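Local structure of flap endonuclease 1 (Desulfurococcus amylolyticus, 3ORY) at residues G35-D41 and G86-V92; A45-F49 and L202-G206; A155-V161 and I308-D314; A169-I174 and P300-Y306. The protein probably cleaves 5' flaps from branched DNA during replication and repair, as flap endonucleases of the XPG family do. All coordinates share one frame; numbering follows the deposited sequence.

Contact 1: residues G35-D41 and G86-V92; sequences GKIIVID and GIKPVYV
One face of the Tyr91 ring is overlaid by Ile40, whose CB stands 4.1 Å from the ring centroid in a CH-pi contact. Ile40 CD1 reaches toward the rim near the phenol end, and Ile40 CG2 comes to 3.5 Å from Tyr91 CE1; the Tyr91 hydroxyl is hydrogen-bonded to Thr79. A leucine in place of this tyrosine would probably leave Ile40 without its aromatic platform and Thr79 without its hydroxyl partner. Ile40 CG1 lies anti to the carbonyl carbon (chi1 -54°), which carries CD1 to 3.8 Å from Pro89 CB. On the sheet face that carries Ile40 and Tyr91, Ile38 CG1 meets Ile87 CG2 at 3.6 Å; on the opposite face Val39 CG2 packs on Val92 CG1 at 3.8 Å. In this parallel beta-alpha-beta pairing Ile38 and Ile40 each donate through N to residues 88-92 and accept through O from them, Ile40 N to Val90 O measuring 2.7 Å. N-cap Asp41 bonds Asn44 N near a bound phosphate ion, its OD2 close to Glu168 OE2, consistent with the acidic metal-binding centre of flap endonucleases. Helix 70-84 packs against Pro89 and Tyr91, helix 167-176 against Val39 and Val92, and strands 182-184 and 160-162 flank the pair.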
loop_
_atom_site.group_PDB
_atom_site.type_symbol
_atom_site.label_atom_id
_atom_site.label_comp_id
_atom_site.label_asym_id
_atom_site.label_seq_id
_atom_site.Cartn_x
_atom_site.Cartn_y
_atom_site.Cartn_z
ATOM N N GLY A 35 8.594 8.013 17.468
ATOM C CA GLY A 35 8.555 6.989 18.509
ATOM C C GLY A 35 7.547 5.868 18.298
ATOM O O GLY A 35 7.592 4.868 19.009
ATOM N N LYS A 36 6.635 6.020 17.334
ATOM C CA LYS A 36 5.611 4.989 17.081
ATOM C C LYS A 36 6.128 3.861 16.191
ATOM O O LYS A 36 6.944 4.077 15.295
ATOM C CB LYS A 36 4.335 5.591 16.476
ATOM C CG LYS A 36 3.644 6.654 17.352
ATOM C CD LYS A 36 2.882 6.035 18.517
ATOM C CE LYS A 36 2.757 6.991 19.719
ATOM N NZ LYS A 36 2.319 8.359 19.326
ATOM N N ILE A 37 5.649 2.653 16.463
ATOM C CA ILE A 37 5.911 1.507 15.604
ATOM C C ILE A 37 4.809 1.447 14.560
ATOM O O ILE A 37 3.626 1.410 14.900
ATOM C CB ILE A 37 5.979 0.190 16.408
ATOM C CG1 ILE A 37 7.078 0.277 17.482
ATOM C CG2 ILE A 37 6.192 -1.023 15.452
ATOM C CD1 ILE A 37 7.076 -0.860 18.515
ATOM N N ILE A 38 5.194 1.460 13.287
ATOM C CA ILE A 38 4.223 1.411 12.196
ATOM C C ILE A 38 4.467 0.148 11.388
ATOM O O ILE A 38 5.596 -0.102 10.941
ATOM C CB ILE A 38 4.299 2.671 11.286
ATOM C CG1 ILE A 38 4.064 3.959 12.084
ATOM C CG2 ILE A 38 3.320 2.572 10.102
ATOM C CD1 ILE A 38 2.709 4.083 12.716
ATOM N N VAL A 39 3.425 -0.665 11.227
ATOM C CA VAL A 39 3.560 -1.882 10.435
ATOM C C VAL A 39 3.100 -1.643 8.994
ATOM O O VAL A 39 1.926 -1.389 8.729
ATOM C CB VAL A 39 2.922 -3.128 11.122
ATOM C CG1 VAL A 39 1.446 -2.934 11.411
ATOM C CG2 VAL A 39 3.168 -4.396 10.301
ATOM N N ILE A 40 4.047 -1.726 8.069
ATOM C CA ILE A 40 3.811 -1.331 6.684
ATOM C C ILE A 40 3.592 -2.548 5.803
ATOM O O ILE A 40 4.459 -3.427 5.708
ATOM C CB ILE A 40 5.007 -0.503 6.131
ATOM C CG1 ILE A 40 5.301 0.682 7.065
ATOM C CG2 ILE A 40 4.727 -0.035 4.683
ATOM C CD1 ILE A 40 6.698 1.325 6.840
ATOM N N ASP A 41 2.431 -2.607 5.155
ATOM C CA ASP A 41 2.177 -3.715 4.259
ATOM C C ASP A 41 3.201 -3.676 3.137
ATOM O O ASP A 41 3.375 -2.650 2.470
ATOM C CB ASP A 41 0.760 -3.692 3.708
ATOM C CG ASP A 41 0.467 -4.900 2.865
ATOM O OD1 ASP A 41 0.125 -5.959 3.437
ATOM O OD2 ASP A 41 0.605 -4.801 1.627
ATOM N N GLY A 86 11.724 9.581 13.046
ATOM C CA GLY A 86 11.590 8.964 14.373
ATOM C C GLY A 86 10.604 7.805 14.437
ATOM O O GLY A 86 10.360 7.242 15.508
ATOM N N ILE A 87 10.039 7.445 13.287
ATOM C CA ILE A 87 9.124 6.302 13.197
ATOM C C ILE A 87 9.924 4.995 13.226
ATOM O O ILE A 87 11.003 4.906 12.647
ATOM C CB ILE A 87 8.218 6.391 11.938
ATOM C CG1 ILE A 87 7.246 7.573 12.057
ATOM C CG2 ILE A 87 7.438 5.103 11.728
ATOM C CD1 ILE A 87 6.715 8.075 10.718
ATOM N N LYS A 88 9.396 3.998 13.925
ATOM C CA LYS A 88 10.014 2.677 13.963
ATOM C C LYS A 88 9.260 1.753 13.008
ATOM O O LYS A 88 8.225 1.193 13.372
ATOM C CB LYS A 88 10.036 2.135 15.397
ATOM C CG LYS A 88 10.822 3.038 16.358
ATOM C CD LYS A 88 10.907 2.451 17.754
ATOM C CE LYS A 88 11.850 3.284 18.614
ATOM N NZ LYS A 88 11.667 3.003 20.058
ATOM N N PRO A 89 9.768 1.604 11.771
ATOM C CA PRO A 89 9.000 0.832 10.801
ATOM C C PRO A 89 9.277 -0.665 10.850
ATOM O O PRO A 89 10.398 -1.100 11.142
ATOM C CB PRO A 89 9.456 1.420 9.460
ATOM C CG PRO A 89 10.895 1.828 9.698
ATOM C CD PRO A 89 11.045 2.083 11.200
ATOM N N VAL A 90 8.236 -1.442 10.565
ATOM C CA VAL A 90 8.358 -2.873 10.352
ATOM C C VAL A 90 7.461 -3.213 9.159
ATOM O O VAL A 90 6.323 -2.742 9.072
ATOM C CB VAL A 90 7.984 -3.703 11.624
ATOM C CG1 VAL A 90 6.638 -3.262 12.220
ATOM C CG2 VAL A 90 7.994 -5.222 11.333
ATOM N N TYR A 91 7.989 -3.991 8.228
ATOM C CA TYR A 91 7.221 -4.387 7.056
ATOM C C TYR A 91 6.598 -5.751 7.294
ATOM O O TYR A 91 7.086 -6.523 8.114
ATOM C CB TYR A 91 8.112 -4.394 5.804
ATOM C CG TYR A 91 8.424 -2.991 5.312
ATOM C CD1 TYR A 91 7.657 -2.391 4.308
ATOM C CD2 TYR A 91 9.474 -2.261 5.865
ATOM C CE1 TYR A 91 7.949 -1.094 3.857
ATOM C CE2 TYR A 91 9.765 -0.974 5.429
ATOM C CZ TYR A 91 8.997 -0.399 4.432
ATOM O OH TYR A 91 9.303 0.869 4.017
ATOM N N VAL A 92 5.497 -6.031 6.605
ATOM C CA VAL A 92 4.886 -7.346 6.670
ATOM C C VAL A 92 4.651 -7.853 5.253
ATOM O O VAL A 92 4.081 -7.144 4.418
ATOM C CB VAL A 92 3.580 -7.361 7.521
ATOM C CG1 VAL A 92 2.574 -6.315 7.039
ATOM C CG2 VAL A 92 2.966 -8.779 7.562
#

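Contact 2: residues A45-F49 and L202-G206; sequences ALYQF and LTISG
Thr203 meets Gln48 and Phe49 at about right angles, and its branches divide the work. With OG1 set between the backbone N and the carbonyl carbon (chi1 58°), the hydroxyl faces the aliphatic part of Gln48, 3.4 Å from Gln48 CG, while Thr203 CG2 rests on Ala45 CB at 3.7 Å. Thr203 CB, in turn, lies 3.9 Å from Phe49 CE1. The Thr203 carbonyl oxygen comes in at the edge of the Phe49 ring, near its plane and 3.6 Å from CE1. One face of this ring lies against Ala45 O, a turn earlier in its own helix. No hydrogen bond crosses the contact, which rests on van der Waals packing: helix 42-52, which follows a central strand of the alpha/beta core, packs on the loop between strands 197-200 and 206-209, bringing an XPG N-terminal segment against an XPG I-region segment. Gln48 bends at its second torsion (-43°), and its amide oxygen accepts a hydrogen bond from Val9 N. The CB of Gln48 also touches Ile204 CG2 at 4.0 Å. Helix 70-84 touches both partners: its Leu75 and Arg78 meet Phe49, and Arg78 also bonds to Ser205 O.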
loop_
_atom_site.group_PDB
_atom_site.type_symbol
_atom_site.label_atom_id
_atom_site.label_comp_id
_atom_site.label_asym_id
_atom_site.label_seq_id
_atom_site.Cartn_x
_atom_site.Cartn_y
_atom_site.Cartn_z
ATOM N N ALA A 45 3.345 -1.222 -0.377
ATOM C CA ALA A 45 4.446 -0.263 -0.452
ATOM C C ALA A 45 5.258 -0.448 -1.724
ATOM O O ALA A 45 5.583 0.525 -2.389
ATOM C CB ALA A 45 5.358 -0.348 0.801
ATOM N N LEU A 46 5.583 -1.691 -2.070
ATOM C CA LEU A 46 6.393 -1.935 -3.265
ATOM C C LEU A 46 5.660 -1.495 -4.527
ATOM O O LEU A 46 6.274 -0.955 -5.439
ATOM C CB LEU A 46 6.833 -3.415 -3.356
ATOM C CG LEU A 46 7.744 -3.889 -2.213
ATOM C CD1 LEU A 46 8.117 -5.378 -2.354
ATOM C CD2 LEU A 46 9.000 -3.043 -2.108
ATOM N N TYR A 47 4.347 -1.718 -4.567
ATOM C CA TYR A 47 3.515 -1.222 -5.657
ATOM C C TYR A 47 3.500 0.306 -5.740
ATOM O O TYR A 47 3.543 0.873 -6.846
ATOM C CB TYR A 47 2.085 -1.793 -5.569
ATOM C CG TYR A 47 1.951 -3.106 -6.316
ATOM C CD1 TYR A 47 2.227 -3.173 -7.690
ATOM C CD2 TYR A 47 1.587 -4.278 -5.662
ATOM C CE1 TYR A 47 2.120 -4.363 -8.390
ATOM C CE2 TYR A 47 1.484 -5.500 -6.364
ATOM C CZ TYR A 47 1.749 -5.520 -7.720
ATOM O OH TYR A 47 1.662 -6.691 -8.430
ATOM N N GLN A 48 3.443 0.971 -4.582
ATOM C CA GLN A 48 3.502 2.442 -4.560
ATOM C C GLN A 48 4.813 2.960 -5.153
ATOM O O GLN A 48 4.801 3.885 -5.976
ATOM C CB GLN A 48 3.308 3.013 -3.152
ATOM C CG GLN A 48 1.975 2.680 -2.494
ATOM C CD GLN A 48 0.778 2.805 -3.430
ATOM O OE1 GLN A 48 0.646 3.773 -4.193
ATOM N NE2 GLN A 48 -0.121 1.831 -3.352
ATOM N N PHE A 49 5.924 2.342 -4.749
ATOM C CA PHE A 49 7.249 2.720 -5.255
ATOM C C PHE A 49 7.381 2.456 -6.758
ATOM O O PHE A 49 7.964 3.264 -7.501
ATOM C CB PHE A 49 8.345 1.975 -4.492
ATOM C CG PHE A 49 8.317 2.203 -3.000
ATOM C CD1 PHE A 49 7.982 3.447 -2.472
ATOM C CD2 PHE A 49 8.661 1.170 -2.122
ATOM C CE1 PHE A 49 7.954 3.667 -1.085
ATOM C CE2 PHE A 49 8.648 1.377 -0.734
ATOM C CZ PHE A 49 8.299 2.627 -0.215
ATOM N N LEU A 202 1.845 7.190 3.875
ATOM C CA LEU A 202 3.176 7.130 4.473
ATOM C C LEU A 202 4.266 6.804 3.450
ATOM O O LEU A 202 5.390 7.271 3.573
ATOM C CB LEU A 202 3.203 6.134 5.632
ATOM C CG LEU A 202 4.332 6.267 6.649
ATOM C CD1 LEU A 202 4.082 7.404 7.653
ATOM C CD2 LEU A 202 4.523 4.942 7.370
ATOM N N THR A 203 3.928 6.026 2.425
ATOM C CA THR A 203 4.920 5.635 1.422
ATOM C C THR A 203 5.053 6.659 0.295
ATOM O O THR A 203 5.949 6.548 -0.534
ATOM C CB THR A 203 4.608 4.253 0.817
ATOM O OG1 THR A 203 3.302 4.281 0.231
ATOM C CG2 THR A 203 4.671 3.173 1.893
ATOM N N ILE A 204 4.165 7.656 0.274
ATOM C CA ILE A 204 4.114 8.614 -0.833
ATOM C C ILE A 204 4.004 10.083 -0.410
ATOM O O ILE A 204 3.780 10.942 -1.261
ATOM C CB ILE A 204 2.948 8.306 -1.830
ATOM C CG1 ILE A 204 1.580 8.354 -1.119
ATOM C CG2 ILE A 204 3.187 6.980 -2.570
ATOM C CD1 ILE A 204 0.363 8.496 -2.069
ATOM N N SER A 205 4.146 10.367 0.886
ATOM C CA SER A 205 3.944 11.731 1.399
ATOM C C SER A 205 5.031 12.697 0.930
ATOM O O SER A 205 6.115 12.277 0.518
ATOM C CB SER A 205 3.805 11.750 2.929
ATOM O OG SER A 205 4.945 11.215 3.576
ATOM N N GLY A 206 4.723 13.991 0.990
ATOM C CA GLY A 206 5.640 15.029 0.532
ATOM C C GLY A 206 5.060 15.863 -0.592
ATOM O O GLY A 206 3.845 15.883 -0.813
#

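Contact 3: residues A155-V161 and I308-D314; sequences AMGIPWV and IEWHTPD
Residues 155-161, leaving helix 143-156, run antiparallel to 308-314, joined by two backbone hydrogen bonds: Ala155 O takes Asp314 N at 2.7 Å, almost in line with the C=O bond, and Gly157 O takes His311 N at 3.0 Å. Gly157 closes the helix in a Schellman motif with positive phi, and its CA sits 3.1 Å from His311 O, a CA-H...O contact that leaves no room for a CB on this side. Pro159 lies over one face of the Trp310 indole, its CG 3.6 Å above the ring plane and displaced toward the rim, while Pro159 CD makes the CH-pi contact with the five-membered ring. Ile158 CD1 approaches the same indole at its edge, near the plane, 4.2 Å from Trp310 CD1. The proline is held from another direction by Ile308, whose CG2 lies 3.8 Å from Pro159 CG, and Pro159 CB lies 3.2 Å from Glu309 O. Farther along, Pro313 CG packs against Met156 O at 3.5 Å, and that carbonyl also accepts a hydrogen bond from Tyr340. The Trp310 indole is fixed in rotation by its NE1, which bonds to Pro89 O. Asp314 is the N-cap of helix 315-325 and bonds Ala317 N through OD1. This late loop follows the rim of the sheet where strand 160-162 pairs with strand 88-93; from helix 330-347 Phe344 touches Trp310 and Pro313, and Tyr340 touches Pro313 and Ile158, while helix 70-84 meets Met156 and Ile158.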
loop_
_atom_site.group_PDB
_atom_site.type_symbol
_atom_site.label_atom_id
_atom_site.label_comp_id
_atom_site.label_asym_id
_atom_site.label_seq_id
_atom_site.Cartn_x
_atom_site.Cartn_y
_atom_site.Cartn_z
ATOM N N ALA A 155 19.653 -5.896 5.208
ATOM C CA ALA A 155 20.873 -5.078 5.174
ATOM C C ALA A 155 20.719 -3.751 5.932
ATOM O O ALA A 155 21.680 -3.261 6.547
ATOM C CB ALA A 155 21.305 -4.834 3.740
ATOM N N MET A 156 19.514 -3.180 5.896
ATOM C CA MET A 156 19.224 -1.896 6.564
ATOM C C MET A 156 18.934 -2.054 8.063
ATOM O O MET A 156 18.842 -1.064 8.784
ATOM C CB MET A 156 18.037 -1.181 5.891
ATOM C CG MET A 156 18.267 -0.759 4.433
ATOM S SD MET A 156 16.814 0.027 3.671
ATOM C CE MET A 156 16.755 1.591 4.544
ATOM N N GLY A 157 18.774 -3.291 8.526
ATOM C CA GLY A 157 18.464 -3.555 9.934
ATOM C C GLY A 157 16.998 -3.349 10.281
ATOM O O GLY A 157 16.638 -3.227 11.461
ATOM N N ILE A 158 16.154 -3.340 9.247
ATOM C CA ILE A 158 14.723 -3.111 9.387
ATOM C C ILE A 158 13.975 -4.447 9.414
ATOM O O ILE A 158 14.106 -5.247 8.494
ATOM C CB ILE A 158 14.196 -2.210 8.251
ATOM C CG1 ILE A 158 14.933 -0.849 8.245
ATOM C CG2 ILE A 158 12.672 -2.036 8.341
ATOM C CD1 ILE A 158 14.662 0.049 9.476
ATOM N N PRO A 159 13.198 -4.692 10.478
ATOM C CA PRO A 159 12.464 -5.952 10.627
ATOM C C PRO A 159 11.332 -6.097 9.618
ATOM O O PRO A 159 10.738 -5.104 9.186
ATOM C CB PRO A 159 11.874 -5.848 12.034
ATOM C CG PRO A 159 11.731 -4.364 12.256
ATOM C CD PRO A 159 12.947 -3.771 11.600
ATOM N N TRP A 160 11.053 -7.335 9.236
ATOM C CA TRP A 160 9.854 -7.647 8.474
ATOM C C TRP A 160 9.286 -8.977 8.968
ATOM O O TRP A 160 10.016 -9.847 9.471
ATOM C CB TRP A 160 10.107 -7.644 6.954
ATOM C CG TRP A 160 11.173 -8.598 6.509
ATOM C CD1 TRP A 160 12.501 -8.317 6.333
ATOM C CD2 TRP A 160 11.012 -9.986 6.198
ATOM N NE1 TRP A 160 13.173 -9.444 5.937
ATOM C CE2 TRP A 160 12.283 -10.483 5.844
ATOM C CE3 TRP A 160 9.913 -10.858 6.181
ATOM C CZ2 TRP A 160 12.492 -11.812 5.484
ATOM C CZ3 TRP A 160 10.115 -12.171 5.829
ATOM C CH2 TRP A 160 11.398 -12.642 5.477
ATOM N N VAL A 161 7.980 -9.113 8.823
ATOM C CA VAL A 161 7.256 -10.242 9.359
ATOM C C VAL A 161 6.698 -11.051 8.197
ATOM O O VAL A 161 6.126 -10.486 7.261
ATOM C CB VAL A 161 6.126 -9.747 10.300
ATOM C CG1 VAL A 161 5.184 -10.889 10.692
ATOM C CG2 VAL A 161 6.741 -9.097 11.541
ATOM N N ILE A 308 9.407 -8.441 16.603
ATOM C CA ILE A 308 9.855 -7.239 15.908
ATOM C C ILE A 308 11.066 -6.594 16.594
ATOM O O ILE A 308 10.945 -5.994 17.674
ATOM C CB ILE A 308 8.702 -6.222 15.781
ATOM C CG1 ILE A 308 7.490 -6.864 15.080
ATOM C CG2 ILE A 308 9.165 -4.973 15.053
ATOM C CD1 ILE A 308 6.186 -6.128 15.323
ATOM N N GLU A 309 12.227 -6.730 15.955
ATOM C CA GLU A 309 13.480 -6.168 16.468
ATOM C C GLU A 309 14.224 -5.432 15.363
ATOM O O GLU A 309 14.217 -5.857 14.212
ATOM C CB GLU A 309 14.382 -7.267 17.039
ATOM C CG GLU A 309 13.843 -7.956 18.295
ATOM C CD GLU A 309 14.752 -9.071 18.793
ATOM O OE1 GLU A 309 15.580 -9.581 18.003
ATOM O OE2 GLU A 309 14.640 -9.440 19.982
ATOM N N TRP A 310 14.869 -4.330 15.734
ATOM C CA TRP A 310 15.699 -3.561 14.823
ATOM C C TRP A 310 17.177 -3.875 15.077
ATOM O O TRP A 310 17.615 -3.931 16.230
ATOM C CB TRP A 310 15.413 -2.065 14.987
ATOM C CG TRP A 310 14.015 -1.683 14.557
ATOM C CD1 TRP A 310 13.645 -1.193 13.344
ATOM C CD2 TRP A 310 12.812 -1.779 15.335
ATOM N NE1 TRP A 310 12.289 -0.973 13.309
ATOM C CE2 TRP A 310 11.751 -1.327 14.517
ATOM C CE3 TRP A 310 12.528 -2.188 16.644
ATOM C CZ2 TRP A 310 10.425 -1.288 14.959
ATOM C CZ3 TRP A 310 11.206 -2.145 17.085
ATOM C CH2 TRP A 310 10.174 -1.699 16.245
ATOM N N HIS A 311 17.932 -4.089 14.001
ATOM C CA HIS A 311 19.361 -4.426 14.095
ATOM C C HIS A 311 20.230 -3.366 13.451
ATOM O O HIS A 311 19.765 -2.597 12.609
ATOM C CB HIS A 311 19.655 -5.783 13.447
ATOM C CG HIS A 311 18.866 -6.909 14.027
ATOM N ND1 HIS A 311 18.939 -7.262 15.360
ATOM C CD2 HIS A 311 17.985 -7.764 13.457
ATOM C CE1 HIS A 311 18.131 -8.282 15.587
ATOM N NE2 HIS A 311 17.542 -8.608 14.448
ATOM N N THR A 312 21.500 -3.334 13.852
ATOM C CA THR A 312 22.466 -2.392 13.311
ATOM C C THR A 312 22.499 -2.482 11.785
ATOM O O THR A 312 22.671 -3.562 11.233
ATOM C CB THR A 312 23.875 -2.668 13.893
ATOM O OG1 THR A 312 23.794 -2.665 15.323
ATOM C CG2 THR A 312 24.890 -1.606 13.439
ATOM N N PRO A 313 22.317 -1.342 11.096
ATOM C CA PRO A 313 22.445 -1.373 9.639
ATOM C C PRO A 313 23.812 -1.898 9.192
ATOM O O PRO A 313 24.817 -1.708 9.897
ATOM C CB PRO A 313 22.269 0.091 9.241
ATOM C CG PRO A 313 21.437 0.674 10.355
ATOM C CD PRO A 313 21.898 -0.017 11.592
ATOM N N ASP A 314 23.832 -2.568 8.042
ATOM C CA ASP A 314 25.056 -3.085 7.442
ATOM C C ASP A 314 25.316 -2.304 6.140
ATOM O O ASP A 314 24.815 -2.680 5.080
ATOM C CB ASP A 314 24.897 -4.599 7.196
ATOM C CG ASP A 314 26.153 -5.254 6.609
ATOM O OD1 ASP A 314 27.080 -4.561 6.142
ATOM O OD2 ASP A 314 26.187 -6.498 6.591
#

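Contact 4: residues A169-I174 and P300-Y306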
loop_
_atom_site.group_PDB
_atom_site.type_symbol
_atom_site.label_atom_id
_atom_site.label_comp_id
_atom_site.label_asym_id
_atom_site.label_seq_id
_atom_site.Cartn_x
_atom_site.Cartn_y
_atom_site.Cartn_z
ATOM N N ALA A 169 -3.933 -8.474 6.643
ATOM C CA ALA A 169 -4.526 -9.134 7.827
ATOM C C ALA A 169 -3.534 -9.263 8.980
ATOM O O ALA A 169 -3.885 -9.038 10.139
ATOM C CB ALA A 169 -5.049 -10.535 7.440
ATOM N N GLN A 170 -2.309 -9.680 8.658
ATOM C CA GLN A 170 -1.240 -9.765 9.651
ATOM C C GLN A 170 -0.887 -8.392 10.210
ATOM O O GLN A 170 -0.658 -8.258 11.418
ATOM C CB GLN A 170 0.013 -10.444 9.077
ATOM C CG GLN A 170 1.129 -10.677 10.114
ATOM C CD GLN A 170 0.734 -11.659 11.202
ATOM O OE1 GLN A 170 0.016 -12.628 10.946
ATOM N NE2 GLN A 170 1.206 -11.416 12.426
ATOM N N ALA A 171 -0.849 -7.379 9.341
ATOM C CA ALA A 171 -0.635 -5.992 9.787
ATOM C C ALA A 171 -1.694 -5.593 10.819
ATOM O O ALA A 171 -1.353 -5.121 11.908
ATOM C CB ALA A 171 -0.647 -5.015 8.591
ATOM N N ALA A 172 -2.971 -5.807 10.482
ATOM C CA ALA A 172 -4.084 -5.530 11.403
ATOM C C ALA A 172 -3.921 -6.257 12.733
ATOM O O ALA A 172 -4.160 -5.677 13.798
ATOM C CB ALA A 172 -5.428 -5.905 10.760
ATOM N N TYR A 173 -3.525 -7.531 12.668
ATOM C CA TYR A 173 -3.358 -8.348 13.874
ATOM C C TYR A 173 -2.230 -7.850 14.785
ATOM O O TYR A 173 -2.369 -7.847 16.011
ATOM C CB TYR A 173 -3.138 -9.819 13.512
ATOM C CG TYR A 173 -3.089 -10.744 14.718
ATOM C CD1 TYR A 173 -4.251 -11.040 15.453
ATOM C CD2 TYR A 173 -1.888 -11.327 15.121
ATOM C CE1 TYR A 173 -4.206 -11.900 16.566
ATOM C CE2 TYR A 173 -1.832 -12.186 16.234
ATOM C CZ TYR A 173 -2.985 -12.457 16.949
ATOM O OH TYR A 173 -2.911 -13.301 18.032
ATOM N N ILE A 174 -1.110 -7.449 14.189
ATOM C CA ILE A 174 -0.012 -6.849 14.950
ATOM C C ILE A 174 -0.476 -5.594 15.726
ATOM O O ILE A 174 -0.117 -5.399 16.905
ATOM C CB ILE A 174 1.211 -6.559 14.027
ATOM C CG1 ILE A 174 1.813 -7.888 13.538
ATOM C CG2 ILE A 174 2.276 -5.720 14.745
ATOM C CD1 ILE A 174 2.790 -7.747 12.333
ATOM N N PRO A 300 -9.195 -13.974 10.183
ATOM C CA PRO A 300 -8.262 -14.345 9.116
ATOM C C PRO A 300 -7.105 -15.170 9.647
ATOM O O PRO A 300 -6.895 -15.248 10.869
ATOM C CB PRO A 300 -7.760 -12.992 8.602
ATOM C CG PRO A 300 -7.845 -12.098 9.793
ATOM C CD PRO A 300 -9.055 -12.550 10.562
ATOM N N GLN A 301 -6.378 -15.807 8.736
ATOM C CA GLN A 301 -5.209 -16.571 9.121
ATOM C C GLN A 301 -4.065 -15.600 9.398
ATOM O O GLN A 301 -3.551 -14.964 8.485
ATOM C CB GLN A 301 -4.817 -17.576 8.028
ATOM C CG GLN A 301 -3.817 -18.634 8.523
ATOM C CD GLN A 301 -4.414 -19.518 9.607
ATOM O OE1 GLN A 301 -5.539 -20.013 9.484
ATOM N NE2 GLN A 301 -3.687 -19.687 10.679
ATOM N N VAL A 302 -3.681 -15.507 10.667
ATOM C CA VAL A 302 -2.644 -14.592 11.163
ATOM C C VAL A 302 -1.821 -15.346 12.217
ATOM O O VAL A 302 -2.239 -16.401 12.687
ATOM C CB VAL A 302 -3.259 -13.302 11.801
ATOM C CG1 VAL A 302 -3.894 -12.397 10.721
ATOM C CG2 VAL A 302 -4.289 -13.654 12.902
ATOM N N THR A 303 -0.669 -14.818 12.602
ATOM C CA THR A 303 0.208 -15.558 13.512
ATOM C C THR A 303 0.711 -14.732 14.682
ATOM O O THR A 303 0.879 -13.517 14.573
ATOM C CB THR A 303 1.428 -16.185 12.766
ATOM O OG1 THR A 303 2.188 -16.985 13.685
ATOM C CG2 THR A 303 2.366 -15.095 12.170
ATOM N N ASP A 304 0.961 -15.424 15.792
ATOM C CA ASP A 304 1.657 -14.869 16.954
ATOM C C ASP A 304 3.152 -15.065 16.848
ATOM O O ASP A 304 3.903 -14.592 17.705
ATOM C CB ASP A 304 1.200 -15.589 18.227
ATOM C CG ASP A 304 -0.179 -15.201 18.639
ATOM O OD1 ASP A 304 -0.513 -14.006 18.537
ATOM O OD2 ASP A 304 -0.929 -16.096 19.075
ATOM N N ASN A 305 3.575 -15.789 15.813
ATOM C CA ASN A 305 4.963 -16.193 15.641
ATOM C C ASN A 305 5.780 -15.113 14.925
ATOM O O ASN A 305 6.137 -15.257 13.758
ATOM C CB ASN A 305 5.024 -17.545 14.901
ATOM C CG ASN A 305 6.445 -18.031 14.660
ATOM O OD1 ASN A 305 7.339 -17.781 15.464
ATOM N ND2 ASN A 305 6.654 -18.743 13.545
ATOM N N TYR A 306 6.034 -14.016 15.631
ATOM C CA TYR A 306 6.858 -12.926 15.129
ATOM C C TYR A 306 7.503 -12.245 16.317
ATOM O O TYR A 306 6.981 -12.302 17.428
ATOM C CB TYR A 306 6.039 -11.903 14.318
ATOM C CG TYR A 306 4.927 -11.207 15.093
ATOM C CD1 TYR A 306 5.191 -10.098 15.902
ATOM C CD2 TYR A 306 3.603 -11.658 15.005
ATOM C CE1 TYR A 306 4.165 -9.467 16.626
ATOM C CE2 TYR A 306 2.577 -11.033 15.709
ATOM C CZ TYR A 306 2.864 -9.943 16.516
ATOM O OH TYR A 306 1.840 -9.343 17.205
#
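Gln170 and Tyr173 both leave helix 167-176 with CG anti to the backbone N (chi1 -175° and -174°), which sends them to the loop at Val302-Asp304. A bend at the second torsion of Gln170 lays its amide along the backbone of Thr303, where it bonds twice: OE1 accepts from Thr303 N at 2.8 Å on a lone pair in the carbonyl plane, and NE2 gives to Thr303 O at 3.0 Å. This two-bond grip lets a helix side chain pair with the loop as a strand edge would, in a fold whose helix 167-176 lies on the central sheet through Ala171 and Ile174. Val302 CG2 sits over one face of the Tyr173 ring, 3.8 Å from its centroid. The Tyr173 hydroxyl donates to Asp304 OD1 at 2.5 Å on the syn side of the carboxylate, tilted 27° out of its plane. A phenylalanine in place of Tyr173 would probably leave the Asp304 carboxylate without this donor. Ile174 CG1 lies over one face of the Tyr306 ring at 4.1 Å from its centroid, and the hydroxyl of that tyrosine bonds to Asp179. Thr303 OG1 accepts from Asn305 N, an ST turn that shapes the loop just before Tyr306.

In the fold
Contact 1 joins two parallel strands of the central mixed sheet, and the other three touch it. Contact 2, with its centre 14 Å away, packs the helix following strand 37-41 on a loop next to Ile38. The centre of contact 3 is 11 Å from that of contact 1, and the two touch where strands 88-93 and 160-162 pair; the centre of contact 4 is 15 Å away, its helix 167-176 packing on the sheet. Along the chain contact 1 closes before contacts 3 and 4 open, contact 4 falls within the span of contact 3, and contact 2 crosses the others. Contacts 3 and 4 share the loop between helices 290-298 and 315-325, which ties late sequence to the sheet.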